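Local coordinates for conserved exported protein (Bacteroides fragilis, PDB 3CLW) that is of uncertain function but probably hydrolyses O-glycosidic bonds, as a TIM-barrel exported protein related to glycoside hydrolase family 30, at residues A[69-74]-A[126-131]; A[102-107]-A[165-170]; A[181-186]-A[227-232]. One frame throughout, in Å; residues are numbered along the deposited sequence.

Contact 1 (A[69-74]-A[126-131])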
loop_
_atom_site.group_PDB
_atom_site.type_symbol
_atom_site.label_atom_id
_atom_site.label_comp_id
_atom_site.label_asym_id
_atom_site.label_seq_id
_atom_site.Cartn_x
_atom_site.Cartn_y
_atom_site.Cartn_z
ATOM N N ARG A 69 3.419 -2.119 -6.670
ATOM C CA ARG A 69 3.872 -3.380 -6.093
ATOM C C ARG A 69 3.610 -4.548 -7.070
ATOM O O ARG A 69 2.460 -4.819 -7.435
ATOM C CB ARG A 69 3.228 -3.646 -4.732
ATOM C CG ARG A 69 3.532 -2.601 -3.639
ATOM C CD ARG A 69 2.698 -2.839 -2.362
ATOM N NE ARG A 69 2.872 -4.198 -1.837
ATOM C CZ ARG A 69 3.728 -4.546 -0.869
ATOM N NH1 ARG A 69 4.502 -3.643 -0.251
ATOM N NH2 ARG A 69 3.791 -5.816 -0.504
ATOM N N VAL A 70 4.689 -5.216 -7.481
ATOM C CA VAL A 70 4.635 -6.327 -8.422
ATOM C C VAL A 70 4.778 -7.696 -7.706
ATOM O O VAL A 70 5.767 -7.947 -6.999
ATOM C CB VAL A 70 5.714 -6.137 -9.526
ATOM C CG1 VAL A 70 5.776 -7.350 -10.488
ATOM C CG2 VAL A 70 5.439 -4.857 -10.275
ATOM N N ASN A 71 3.781 -8.555 -7.890
ATOM C CA ASN A 71 3.789 -9.909 -7.344
ATOM C C ASN A 71 4.634 -10.839 -8.211
ATOM O O ASN A 71 4.203 -11.295 -9.279
ATOM C CB ASN A 71 2.346 -10.465 -7.244
ATOM C CG ASN A 71 2.274 -11.822 -6.511
ATOM O OD1 ASN A 71 1.371 -12.607 -6.749
ATOM N ND2 ASN A 71 3.225 -12.096 -5.649
ATOM N N ILE A 72 5.843 -11.117 -7.733
ATOM C CA ILE A 72 6.709 -12.085 -8.359
ATOM C C ILE A 72 6.122 -13.461 -8.049
ATOM O O ILE A 72 5.967 -13.849 -6.879
ATOM C CB ILE A 72 8.163 -11.932 -7.860
ATOM C CG1 ILE A 72 8.708 -10.529 -8.227
ATOM C CG2 ILE A 72 9.040 -13.024 -8.418
ATOM C CD1 ILE A 72 8.694 -10.187 -9.726
ATOM N N GLY A 73 5.749 -14.170 -9.109
ATOM C CA GLY A 73 5.095 -15.462 -8.984
ATOM C C GLY A 73 5.954 -16.610 -8.463
ATOM O O GLY A 73 7.173 -16.623 -8.609
ATOM N N ALA A 74 5.280 -17.605 -7.913
ATOM C CA ALA A 74 5.902 -18.713 -7.205
ATOM C C ALA A 74 5.573 -19.984 -7.970
ATOM O O ALA A 74 5.987 -21.078 -7.578
ATOM C CB ALA A 74 5.367 -18.776 -5.763
ATOM N N LEU A 126 8.333 -2.090 -6.385
ATOM C CA LEU A 126 8.611 -3.040 -5.303
ATOM C C LEU A 126 8.192 -4.400 -5.817
ATOM O O LEU A 126 7.082 -4.539 -6.383
ATOM C CB LEU A 126 7.860 -2.676 -4.013
ATOM C CG LEU A 126 8.019 -3.564 -2.754
ATOM C CD1 LEU A 126 7.756 -2.772 -1.454
ATOM C CD2 LEU A 126 7.148 -4.801 -2.786
ATOM N N PHE A 127 9.081 -5.383 -5.664
ATOM C CA PHE A 127 8.812 -6.798 -5.985
ATOM C C PHE A 127 8.488 -7.563 -4.710
ATOM O O PHE A 127 9.274 -7.521 -3.743
ATOM C CB PHE A 127 10.058 -7.422 -6.613
ATOM C CG PHE A 127 10.207 -7.146 -8.078
ATOM C CD1 PHE A 127 11.116 -7.868 -8.833
ATOM C CD2 PHE A 127 9.409 -6.170 -8.715
ATOM C CE1 PHE A 127 11.231 -7.618 -10.198
ATOM C CE2 PHE A 127 9.509 -5.938 -10.092
ATOM C CZ PHE A 127 10.414 -6.664 -10.832
ATOM N N PHE A 128 7.354 -8.252 -4.694
ATOM C CA PHE A 128 6.938 -9.002 -3.507
ATOM C C PHE A 128 6.527 -10.426 -3.866
ATOM O O PHE A 128 6.025 -10.663 -4.962
ATOM C CB PHE A 128 5.850 -8.280 -2.657
ATOM C CG PHE A 128 4.447 -8.341 -3.236
ATOM C CD1 PHE A 128 4.032 -7.443 -4.213
ATOM C CD2 PHE A 128 3.543 -9.302 -2.794
ATOM C CE1 PHE A 128 2.705 -7.489 -4.744
ATOM C CE2 PHE A 128 2.255 -9.379 -3.340
ATOM C CZ PHE A 128 1.834 -8.453 -4.314
ATOM N N THR A 129 6.774 -11.349 -2.930
ATOM C CA THR A 129 6.387 -12.740 -3.036
ATOM C C THR A 129 5.476 -13.148 -1.876
ATOM O O THR A 129 5.622 -12.670 -0.715
ATOM C CB THR A 129 7.595 -13.706 -3.028
ATOM O OG1 THR A 129 8.558 -13.274 -2.038
ATOM C CG2 THR A 129 8.241 -13.779 -4.380
ATOM N N ASN A 130 4.544 -14.036 -2.242
ATOM C CA ASN A 130 3.618 -14.712 -1.378
ATOM C C ASN A 130 4.065 -16.138 -1.071
ATOM O O ASN A 130 3.571 -16.773 -0.141
ATOM C CB ASN A 130 2.256 -14.766 -2.041
ATOM C CG ASN A 130 1.538 -13.476 -1.932
ATOM O OD1 ASN A 130 1.732 -12.722 -0.959
ATOM N ND2 ASN A 130 0.711 -13.179 -2.929
ATOM N N SER A 131 5.000 -16.632 -1.857
ATOM C CA SER A 131 5.595 -17.928 -1.584
ATOM C C SER A 131 6.893 -17.977 -2.353
ATOM O O SER A 131 7.074 -17.236 -3.347
ATOM C CB SER A 131 4.645 -19.078 -2.020
ATOM O OG SER A 131 5.309 -20.333 -2.160
HETATM O O HOH W 1 0.635 -14.653 -5.151
HETATM O O HOH W 2 4.228 -14.897 -5.049
HETATM O O HOH W 3 8.542 -16.941 -5.765
#
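F128 places CG between its backbone N and carbonyl carbon (chi1 76°) while N71 holds CG anti to its backbone N (chi1 -173°), which brings ring and amide together on the inner face of two adjacent parallel strands of the TIM barrel. The strand axes come within 4.7 Å. V70 N donates almost straight to L126 O at 2.7 Å, F128 N answers to V70 O, and I72 N continues the ladder to F128 O. That last oxygen carries a second bond, from N71 ND2 at 3.2 Å, which arrives from above the carbonyl plane. N71 ND2 also donates to a water shared with I72 O and N130 N, and N71 OD1 accepts from another water that links it to N130 ND2, so both ends of the amide are held and its rotation is fixed.

The F128 ring lies between two residues of the other strand. Over one face is N71, its CA 3.9 Å from the ring centroid in a CH-pi contact; over the opposite face R69 reaches with NH2, an off-centre cation-pi contact with CZ 4.9 Å from the centroid. L126 CD2 packs on one face of the guanidinium, whose NH1 bonds to Q355 and whose NH2 forms a salt bridge with E231.

V70 and F127 project to the outer face, toward helix 108-119, and lie side by side there. I72 lays its terminal methyl over one face of the F127 ring, displaced toward the rim, with CD1 3.5 Å from F127 CD1.

Contact 2 (A[102-107]-A[165-170])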
loop_
_atom_site.group_PDB
_atom_site.type_symbol
_atom_site.label_atom_id
_atom_site.label_comp_id
_atom_site.label_asym_id
_atom_site.label_seq_id
_atom_site.Cartn_x
_atom_site.Cartn_y
_atom_site.Cartn_z
ATOM N N TYR A 102 15.694 -19.946 -16.443
ATOM C CA TYR A 102 14.843 -18.758 -16.290
ATOM C C TYR A 102 14.097 -18.485 -17.571
ATOM O O TYR A 102 14.681 -18.519 -18.655
ATOM C CB TYR A 102 15.673 -17.523 -15.932
ATOM C CG TYR A 102 16.010 -17.433 -14.474
ATOM C CD1 TYR A 102 17.121 -18.113 -13.951
ATOM C CD2 TYR A 102 15.226 -16.662 -13.613
ATOM C CE1 TYR A 102 17.425 -18.037 -12.607
ATOM C CE2 TYR A 102 15.529 -16.547 -12.285
ATOM C CZ TYR A 102 16.631 -17.254 -11.780
ATOM O OH TYR A 102 16.934 -17.184 -10.454
ATOM N N ASP A 103 12.806 -18.204 -17.430
ATOM C CA ASP A 103 11.991 -17.741 -18.545
ATOM C C ASP A 103 11.359 -16.394 -18.193
ATOM O O ASP A 103 10.338 -16.337 -17.509
ATOM C CB ASP A 103 10.934 -18.787 -18.936
ATOM C CG ASP A 103 10.141 -18.398 -20.220
ATOM O OD1 ASP A 103 10.383 -17.292 -20.756
ATOM O OD2 ASP A 103 9.290 -19.207 -20.685
ATOM N N PHE A 104 11.984 -15.311 -18.661
ATOM C CA PHE A 104 11.476 -13.978 -18.360
ATOM C C PHE A 104 10.322 -13.491 -19.285
ATOM O O PHE A 104 9.854 -12.344 -19.176
ATOM C CB PHE A 104 12.625 -12.949 -18.250
ATOM C CG PHE A 104 13.396 -13.053 -16.957
ATOM C CD1 PHE A 104 12.767 -12.818 -15.730
ATOM C CD2 PHE A 104 14.756 -13.397 -16.955
ATOM C CE1 PHE A 104 13.494 -12.928 -14.513
ATOM C CE2 PHE A 104 15.473 -13.479 -15.760
ATOM C CZ PHE A 104 14.843 -13.246 -14.542
ATOM N N THR A 105 9.813 -14.381 -20.135
ATOM C CA THR A 105 8.643 -14.017 -20.941
ATOM C C THR A 105 7.354 -14.287 -20.193
ATOM O O THR A 105 6.309 -13.947 -20.682
ATOM C CB THR A 105 8.542 -14.774 -22.276
ATOM O OG1 THR A 105 8.192 -16.130 -21.997
ATOM C CG2 THR A 105 9.847 -14.698 -23.108
ATOM N N LYS A 106 7.430 -14.908 -19.018
ATOM C CA LYS A 106 6.248 -15.160 -18.204
ATOM C C LYS A 106 5.811 -13.881 -17.453
ATOM O O LYS A 106 6.516 -12.885 -17.488
ATOM C CB LYS A 106 6.548 -16.306 -17.232
ATOM C CG LYS A 106 6.928 -17.619 -17.980
ATOM C CD LYS A 106 7.379 -18.697 -17.009
ATOM C CE LYS A 106 7.273 -20.138 -17.600
ATOM N NZ LYS A 106 7.761 -21.122 -16.518
ATOM N N GLN A 107 4.653 -13.909 -16.781
ATOM C CA GLN A 107 4.135 -12.718 -16.088
ATOM C C GLN A 107 3.968 -11.518 -17.063
ATOM O O GLN A 107 4.202 -10.355 -16.684
ATOM C CB GLN A 107 5.020 -12.357 -14.869
ATOM C CG GLN A 107 5.133 -13.554 -13.876
ATOM C CD GLN A 107 5.421 -13.162 -12.416
ATOM O OE1 GLN A 107 6.464 -13.507 -11.881
ATOM N NE2 GLN A 107 4.474 -12.484 -11.759
ATOM N N VAL A 165 16.708 -11.627 -6.201
ATOM C CA VAL A 165 17.693 -10.660 -6.659
ATOM C C VAL A 165 17.910 -10.716 -8.165
ATOM O O VAL A 165 17.973 -9.682 -8.799
ATOM C CB VAL A 165 19.056 -10.772 -5.901
ATOM C CG1 VAL A 165 20.161 -10.032 -6.645
ATOM C CG2 VAL A 165 18.912 -10.232 -4.498
ATOM N N LYS A 166 18.036 -11.916 -8.728
ATOM C CA LYS A 166 18.170 -12.061 -10.185
ATOM C C LYS A 166 16.965 -11.478 -10.965
ATOM O O LYS A 166 17.153 -10.908 -12.035
ATOM C CB LYS A 166 18.416 -13.518 -10.605
ATOM C CG LYS A 166 18.166 -13.774 -12.130
ATOM C CD LYS A 166 19.177 -14.706 -12.704
ATOM C CE LYS A 166 18.974 -14.874 -14.206
ATOM N NZ LYS A 166 19.896 -15.904 -14.730
ATOM N N SER A 167 15.756 -11.667 -10.435
ATOM C CA SER A 167 14.521 -11.128 -11.035
ATOM C C SER A 167 14.535 -9.592 -11.020
ATOM O O SER A 167 14.252 -8.945 -12.052
ATOM C CB SER A 167 13.277 -11.639 -10.295
ATOM O OG SER A 167 13.132 -13.034 -10.397
ATOM N N ALA A 168 14.839 -9.014 -9.851
ATOM C CA ALA A 168 14.993 -7.568 -9.751
ATOM C C ALA A 168 16.068 -7.064 -10.706
ATOM O O ALA A 168 15.878 -6.054 -11.394
ATOM C CB ALA A 168 15.305 -7.098 -8.294
ATOM N N GLN A 169 17.190 -7.763 -10.743
ATOM C CA GLN A 169 18.297 -7.319 -11.592
ATOM C C GLN A 169 17.924 -7.381 -13.053
ATOM O O GLN A 169 18.273 -6.476 -13.807
ATOM C CB GLN A 169 19.567 -8.121 -11.363
ATOM C CG GLN A 169 20.792 -7.546 -12.102
ATOM C CD GLN A 169 22.106 -8.280 -11.720
ATOM O OE1 GLN A 169 22.091 -9.427 -11.247
ATOM N NE2 GLN A 169 23.226 -7.614 -11.917
ATOM N N HIS A 170 17.243 -8.446 -13.455
ATOM C CA HIS A 170 16.705 -8.553 -14.821
ATOM C C HIS A 170 15.897 -7.323 -15.205
ATOM O O HIS A 170 16.125 -6.725 -16.242
ATOM C CB HIS A 170 15.819 -9.776 -15.002
ATOM C CG HIS A 170 15.093 -9.775 -16.303
ATOM N ND1 HIS A 170 15.671 -10.218 -17.476
ATOM C CD2 HIS A 170 13.845 -9.351 -16.629
ATOM C CE1 HIS A 170 14.813 -10.050 -18.470
ATOM N NE2 HIS A 170 13.690 -9.551 -17.978
#
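F104 and H170 meet ring on ring in a face-to-face stack: the centroids are 3.8 Å apart and the planes only 9° from parallel. The side chains run antiparallel past one another, one from the loop and one from the helix, so that each ring also lies against the other's CB. F104 CB sits over the imidazole and H170 CB over the phenyl, both as CH-pi contacts, and the closest atoms of the pair are F104 CD2 and H170 ND1 at 3.3 Å. H170 has CG anti to its backbone N (chi1 171°), which sets CG over the centre of one face of the phenyl ring.

One helical turn earlier, K166 makes the second aromatic contact, of aliphatic and cationic kind. Its chain crosses one face of the Y102 ring, with CE 3.8 Å from the centroid and over the centre. NZ lies farther out, 4.2 Å from the same centroid, an off-centre cation-pi contact nearest to Y102 CD1.

Van der Waals contact fills in between: F104 CE1 rests 4.0 Å from S167 CA, while S167 OG bonds back to F163 O in its own helix. F95 meets the F104 ring as well.

Hydrogen bonds shape the loop itself. D103 OD1 accepts from T105 N at 3.0 Å, which makes an Asx turn, and from T105 OG1, both reaching it from the same face of the carboxylate. A type I turn runs from D103 to K106, and Q107 then occupies the N-cap position of helix 108-119. A beta-alpha loop of the TIM barrel is thus fastened by aromatic and lysine contacts to helix 157-173 of the barrel's outer layer.

Contact 3 (A[181-186]-A[227-232])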
loop_
_atom_site.group_PDB
_atom_site.type_symbol
_atom_site.label_atom_id
_atom_site.label_comp_id
_atom_site.label_asym_id
_atom_site.label_seq_id
_atom_site.Cartn_x
_atom_site.Cartn_y
_atom_site.Cartn_z
ATOM N N ILE A 181 12.543 -5.131 -2.361
ATOM C CA ILE A 181 12.149 -6.539 -2.417
ATOM C C ILE A 181 11.549 -6.911 -1.095
ATOM O O ILE A 181 12.197 -6.760 -0.061
ATOM C CB ILE A 181 13.321 -7.505 -2.665
ATOM C CG1 ILE A 181 13.860 -7.379 -4.091
ATOM C CG2 ILE A 181 12.878 -8.977 -2.438
ATOM C CD1 ILE A 181 15.268 -7.890 -4.264
ATOM N N SER A 182 10.334 -7.427 -1.142
ATOM C CA SER A 182 9.606 -7.855 0.036
ATOM C C SER A 182 9.397 -9.382 -0.002
ATOM O O SER A 182 8.516 -9.881 -0.693
ATOM C CB SER A 182 8.310 -7.060 0.132
ATOM O OG SER A 182 7.599 -7.410 1.282
ATOM N N PRO A 183 10.262 -10.140 0.712
ATOM C CA PRO A 183 10.285 -11.605 0.539
ATOM C C PRO A 183 9.124 -12.343 1.215
ATOM O O PRO A 183 8.759 -13.454 0.789
ATOM C CB PRO A 183 11.640 -12.010 1.158
ATOM C CG PRO A 183 11.841 -10.993 2.267
ATOM C CD PRO A 183 11.267 -9.687 1.702
ATOM N N ASN A 184 8.513 -11.732 2.218
ATOM C CA ASN A 184 7.494 -12.448 3.002
ATOM C C ASN A 184 6.252 -11.611 3.231
ATOM O O ASN A 184 6.355 -10.412 3.550
ATOM C CB ASN A 184 8.064 -12.861 4.364
ATOM C CG ASN A 184 9.240 -13.834 4.245
ATOM O OD1 ASN A 184 10.376 -13.433 3.925
ATOM N ND2 ASN A 184 8.971 -15.129 4.511
ATOM N N ASN A 185 5.091 -12.238 3.054
ATOM C CA ASN A 185 3.819 -11.578 3.267
ATOM C C ASN A 185 3.061 -12.165 4.438
ATOM O O ASN A 185 2.939 -13.390 4.568
ATOM C CB ASN A 185 2.927 -11.724 2.043
ATOM C CG ASN A 185 1.586 -11.022 2.214
ATOM O OD1 ASN A 185 1.556 -9.820 2.469
ATOM N ND2 ASN A 185 0.473 -11.761 2.040
ATOM N N GLU A 186 2.525 -11.292 5.271
ATOM C CA GLU A 186 1.739 -11.715 6.430
ATOM C C GLU A 186 2.270 -13.039 7.050
ATOM O O GLU A 186 1.564 -14.035 7.103
ATOM C CB GLU A 186 0.254 -11.761 6.052
ATOM C CG GLU A 186 -0.237 -10.406 5.538
ATOM C CD GLU A 186 -1.747 -10.304 5.328
ATOM O OE1 GLU A 186 -2.439 -11.327 5.363
ATOM O OE2 GLU A 186 -2.255 -9.180 5.145
ATOM N N ILE A 227 15.725 -4.195 1.147
ATOM C CA ILE A 227 14.899 -5.289 1.648
ATOM C C ILE A 227 13.867 -4.758 2.628
ATOM O O ILE A 227 14.228 -4.102 3.605
ATOM C CB ILE A 227 15.751 -6.337 2.398
ATOM C CG1 ILE A 227 16.927 -6.836 1.539
ATOM C CG2 ILE A 227 14.875 -7.482 2.912
ATOM C CD1 ILE A 227 18.090 -7.399 2.407
ATOM N N LEU A 228 12.595 -5.075 2.374
ATOM C CA LEU A 228 11.487 -4.610 3.202
ATOM C C LEU A 228 10.774 -5.763 3.885
ATOM O O LEU A 228 10.348 -6.714 3.223
ATOM C CB LEU A 228 10.469 -3.792 2.368
ATOM C CG LEU A 228 9.250 -3.281 3.168
ATOM C CD1 LEU A 228 9.647 -2.296 4.286
ATOM C CD2 LEU A 228 8.142 -2.687 2.287
ATOM N N ILE A 229 10.627 -5.646 5.209
ATOM C CA ILE A 229 9.918 -6.629 6.030
ATOM C C ILE A 229 9.123 -5.853 7.071
ATOM O O ILE A 229 9.359 -4.681 7.248
ATOM C CB ILE A 229 10.939 -7.638 6.704
ATOM C CG1 ILE A 229 11.940 -6.881 7.583
ATOM C CG2 ILE A 229 11.683 -8.443 5.626
ATOM C CD1 ILE A 229 12.514 -7.680 8.721
ATOM N N PRO A 230 8.237 -6.514 7.838
ATOM C CA PRO A 230 7.779 -7.907 7.731
ATOM C C PRO A 230 6.442 -8.136 7.045
ATOM O O PRO A 230 6.053 -9.296 6.866
ATOM C CB PRO A 230 7.685 -8.334 9.193
ATOM C CG PRO A 230 7.253 -7.055 9.890
ATOM C CD PRO A 230 7.793 -5.890 9.104
ATOM N N GLU A 231 5.722 -7.071 6.686
ATOM C CA GLU A 231 4.404 -7.224 6.025
ATOM C C GLU A 231 3.429 -8.036 6.880
ATOM O O GLU A 231 2.639 -8.857 6.354
ATOM C CB GLU A 231 4.527 -7.882 4.638
ATOM C CG GLU A 231 5.537 -7.232 3.718
ATOM C CD GLU A 231 4.940 -6.143 2.822
ATOM O OE1 GLU A 231 5.627 -5.762 1.839
ATOM O OE2 GLU A 231 3.798 -5.674 3.089
ATOM N N VAL A 232 3.476 -7.810 8.192
ATOM C CA VAL A 232 2.508 -8.470 9.090
ATOM C C VAL A 232 1.040 -8.087 8.779
ATOM O O VAL A 232 0.731 -6.926 8.502
ATOM C CB VAL A 232 2.843 -8.288 10.629
ATOM C CG1 VAL A 232 4.030 -9.231 11.058
ATOM C CG2 VAL A 232 3.102 -6.852 11.002
HETATM O O HOH W 4 8.715 -9.157 3.731
#
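Strands 178-182 and 226-232 run parallel, with I181 bridged to I227 and L228 N donating nearly straight to I181 O at 3.0 Å, and farther along the chains part before E186 N meets E231 O in a weak, bent bond. Between these two points a water takes over: it accepts from N184 N and donates to L228 O. P183 sits in this gap, its CD 3.5 Å from L228 O and 4.1 Å from I229 CG2.

The main side-chain bond is short. S182 OG, anti to its backbone N (chi1 -178°), donates to E231 OE1 at 2.6 Å and meets the lone pair anti to the other carboxylate oxygen. E231 CG packs 3.3 Å from N184 O, and the bend at chi2 (-92°) then turns CD toward S182. E231 OE2 is hydrogen-bonded to S311 OG and H277 NE2. E186 CG lies against E231 O, and its OE2 bonds to H277 ND1, so the imidazole joins both glutamates. Such a polar cluster at the C-terminal ends of parallel strands is consistent with the active-site end of a glycoside hydrolase TIM barrel.

Overall arrangement
Contacts 1 and 3, with centres about 10 Å apart, are consecutive parts of one barrel wall: strand 125-128 of the first pairs with strand 178-182 of the second through F127 O and S182 N, 2.8 Å apart. T129 OG1 to P183 O, also 2.8 Å, extends the join beyond the strands. Contact 2 lies farther out, its centre about 12 Å from that of contact 1 and 19 Å from that of contact 3. Q107 ties its loop to the end of strand 68-71, with NE2 2.8 Å from N71 O, and A168 packs its CA on F127 and its CB on I181. Contacts 1 and 3 thus approach the probable active-site end, whereas contact 2 belongs to the periphery.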